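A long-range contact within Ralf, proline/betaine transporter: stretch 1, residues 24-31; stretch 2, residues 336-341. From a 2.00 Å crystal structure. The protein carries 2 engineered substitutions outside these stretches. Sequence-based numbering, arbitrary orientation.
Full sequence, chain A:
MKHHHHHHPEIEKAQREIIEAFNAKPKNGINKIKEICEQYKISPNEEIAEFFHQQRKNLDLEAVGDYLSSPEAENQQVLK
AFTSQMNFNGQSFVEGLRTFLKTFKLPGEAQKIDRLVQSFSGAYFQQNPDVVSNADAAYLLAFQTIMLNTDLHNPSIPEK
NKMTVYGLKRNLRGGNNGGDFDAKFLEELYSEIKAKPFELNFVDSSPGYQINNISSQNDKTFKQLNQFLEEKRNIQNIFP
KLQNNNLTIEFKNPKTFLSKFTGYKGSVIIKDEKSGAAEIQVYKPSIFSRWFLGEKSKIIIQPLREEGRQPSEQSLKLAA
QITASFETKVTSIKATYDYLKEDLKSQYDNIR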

# COMPACT_ATOMS: atom_id res chain seq x y z
N ALA A 24 -12.12 9.65 -14.07
CA ALA A 24 -11.65 9.23 -15.40
C ALA A 24 -10.13 9.00 -15.35
O ALA A 24 -9.66 7.93 -15.74
N LYS A 25 -9.38 9.98 -14.79
CA LYS A 25 -7.93 9.89 -14.62
C LYS A 25 -7.54 10.71 -13.37
O LYS A 25 -7.51 11.94 -13.45
N PRO A 26 -7.25 10.05 -12.23
CA PRO A 26 -6.93 10.78 -10.97
C PRO A 26 -5.94 11.93 -11.05
O PRO A 26 -6.18 12.97 -10.43
N LYS A 27 -4.87 11.76 -11.85
CA LYS A 27 -3.83 12.77 -12.10
C LYS A 27 -4.44 14.11 -12.56
O LYS A 27 -4.01 15.17 -12.11
N ASN A 28 -5.44 14.04 -13.47
CA ASN A 28 -6.13 15.20 -14.02
C ASN A 28 -7.01 15.92 -12.99
O ASN A 28 -7.11 17.15 -13.05
N GLY A 29 -7.65 15.16 -12.10
CA GLY A 29 -8.48 15.71 -11.03
C GLY A 29 -7.62 16.44 -10.03
O GLY A 29 -7.93 17.57 -9.64
N ILE A 30 -6.47 15.82 -9.66
CA ILE A 30 -5.48 16.40 -8.75
C ILE A 30 -4.92 17.68 -9.37
O ILE A 30 -4.85 18.71 -8.69
N ASN A 31 -4.53 17.61 -10.67
CA ASN A 31 -3.98 18.77 -11.37
C ASN A 31 -4.98 19.90 -11.47
O ASN A 31 -4.57 21.06 -11.38
N THR A 336 -1.89 3.12 -14.00
CA THR A 336 -0.96 3.70 -13.03
C THR A 336 -1.41 5.17 -12.93
O THR A 336 -2.33 5.56 -13.64
N TYR A 337 -0.76 5.97 -12.07
CA TYR A 337 -1.12 7.38 -11.94
C TYR A 337 -0.93 8.14 -13.29
O TYR A 337 -1.67 9.08 -13.59
N ASP A 338 0.06 7.70 -14.10
CA ASP A 338 0.44 8.33 -15.35
C ASP A 338 -0.05 7.67 -16.64
O ASP A 338 -0.19 8.34 -17.67
N TYR A 339 -0.26 6.35 -16.60
CA TYR A 339 -0.67 5.59 -17.77
C TYR A 339 -2.00 4.94 -17.58
O TYR A 339 -2.25 4.27 -16.56
N LEU A 340 -2.87 5.12 -18.57
CA LEU A 340 -4.21 4.55 -18.58
C LEU A 340 -4.10 3.03 -18.65
O LEU A 340 -3.10 2.51 -19.13
N LYS A 341 -5.14 2.31 -18.18
CA LYS A 341 -5.17 0.85 -18.26
C LYS A 341 -4.95 0.34 -19.70
O LYS A 341 -4.25 -0.66 -19.90

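Two lysines two residues apart, one at the N-cap position and one in the first turn of the helix, reach across to an irregular loop, and both end on D338. K25, at the N-cap position, and K27, in the first turn, both point CA-to-CB toward the second stretch, and both are fully extended, with all four chi angles t. Their ammonium groups find different kinds of acceptor. K25 NZ donates to the backbone carbonyl D338 O at 3.2 Å, whereas K27 NZ makes a salt bridge with the carboxylate, 2.6 Å from D338 OD1. D338 starts away from the helix, but its m rotamer (chi1 -56°) brings the carboxylate back within reach; OD2 is satisfied elsewhere in the structure.

The long methylenes do apolar work on the way. K27 CB sits over one face of the Y337 ring, 3.9 Å from its centroid, in a CH-pi contact, and K27 CG lies 3.7 Å from Y337 CE2. Y337 leaves its backbone sideways, but chi1 t (-171°) lays the ring along the helix, so that its hydroxyl approaches I30, with Y337 OH 3.5 Å from I30 CB; I30 itself is m, m. Back at the N-cap, K25 CG meets L340 CD2 at 4.0 Å, L340 being m, t.

Two waters bridge the stretches. Near the helix start, water 1 accepts from K27 N at 2.9 Å and donates to Y337 O at 2.5 Å, tying a first-turn amide to a loop carbonyl. Water 2 bridges Y337 OH and N31 OD1, 2.7 Å from each, and donates to N31 OD1; N31 is m. Within the loop, T336 in rotamer p accepts at OG1 from Y339 N at 3.0 Å, while T336 N donates to Y339 O at 2.8 Å, bracing the turn that presents Y337 and D338.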

# COMPACT_ATOMS: atom_id res chain seq x y z
CB ALA A 24 -12.01 10.29 -16.44
CB LYS A 25 -7.17 10.34 -15.88
CG LYS A 25 -5.72 9.88 -15.87
CD LYS A 25 -4.82 10.61 -16.84
CE LYS A 25 -3.46 9.95 -16.80
NZ LYS A 25 -2.47 10.60 -17.71
CB PRO A 26 -6.48 9.66 -10.03
CG PRO A 26 -7.28 8.51 -10.47
CD PRO A 26 -7.25 8.59 -11.99
CB LYS A 27 -2.88 12.24 -13.18
CG LYS A 27 -1.73 13.18 -13.51
CD LYS A 27 -0.80 12.51 -14.48
CE LYS A 27 0.51 13.22 -14.59
NZ LYS A 27 1.46 12.43 -15.41
CB ASN A 28 -6.96 14.78 -15.24
CG ASN A 28 -6.13 14.54 -16.48
OD1 ASN A 28 -4.96 14.93 -16.58
ND2 ASN A 28 -6.72 13.88 -17.45
CB ILE A 30 -4.36 15.38 -8.38
CG1 ILE A 30 -4.91 14.15 -7.58
CG2 ILE A 30 -3.17 16.04 -7.66
CD1 ILE A 30 -5.59 14.44 -6.25
CB ASN A 31 -3.46 18.40 -12.76
CG ASN A 31 -2.13 17.67 -12.77
OD1 ASN A 31 -1.42 17.56 -11.76
ND2 ASN A 31 -1.76 17.17 -13.94
CB THR A 336 0.52 3.55 -13.43
OG1 THR A 336 0.82 4.40 -14.53
CG2 THR A 336 0.92 2.12 -13.70
CB TYR A 337 -0.25 8.01 -10.85
CG TYR A 337 -0.66 9.42 -10.48
CD1 TYR A 337 -1.82 9.66 -9.75
CD2 TYR A 337 0.13 10.52 -10.82
CE1 TYR A 337 -2.19 10.95 -9.38
CE2 TYR A 337 -0.20 11.81 -10.41
CZ TYR A 337 -1.37 12.01 -9.68
OH TYR A 337 -1.77 13.28 -9.33
CB ASP A 338 1.96 8.44 -15.38
CG ASP A 338 2.50 9.18 -14.18
OD1 ASP A 338 2.26 10.39 -14.07
OD2 ASP A 338 3.17 8.54 -13.35
CB TYR A 339 0.40 4.54 -18.11
CG TYR A 339 1.67 5.16 -18.65
CD1 TYR A 339 1.72 5.68 -19.94
CD2 TYR A 339 2.81 5.25 -17.85
CE1 TYR A 339 2.89 6.27 -20.43
CE2 TYR A 339 3.99 5.82 -18.34
CZ TYR A 339 4.01 6.35 -19.62
OH TYR A 339 5.14 6.96 -20.11
CB LEU A 340 -5.01 5.10 -19.80
CG LEU A 340 -5.29 6.62 -19.81
CD1 LEU A 340 -6.00 7.03 -21.11
CD2 LEU A 340 -6.16 7.05 -18.62
CB LYS A 341 -6.50 0.30 -17.70
CG LYS A 341 -6.59 -1.22 -17.79
CD LYS A 341 -7.91 -1.72 -17.28
CE LYS A 341 -8.05 -3.20 -17.54
NZ LYS A 341 -9.23 -3.76 -16.83
O HOH W 1 -4.08 9.09 -12.78
O HOH W 2 -0.49 15.53 -10.22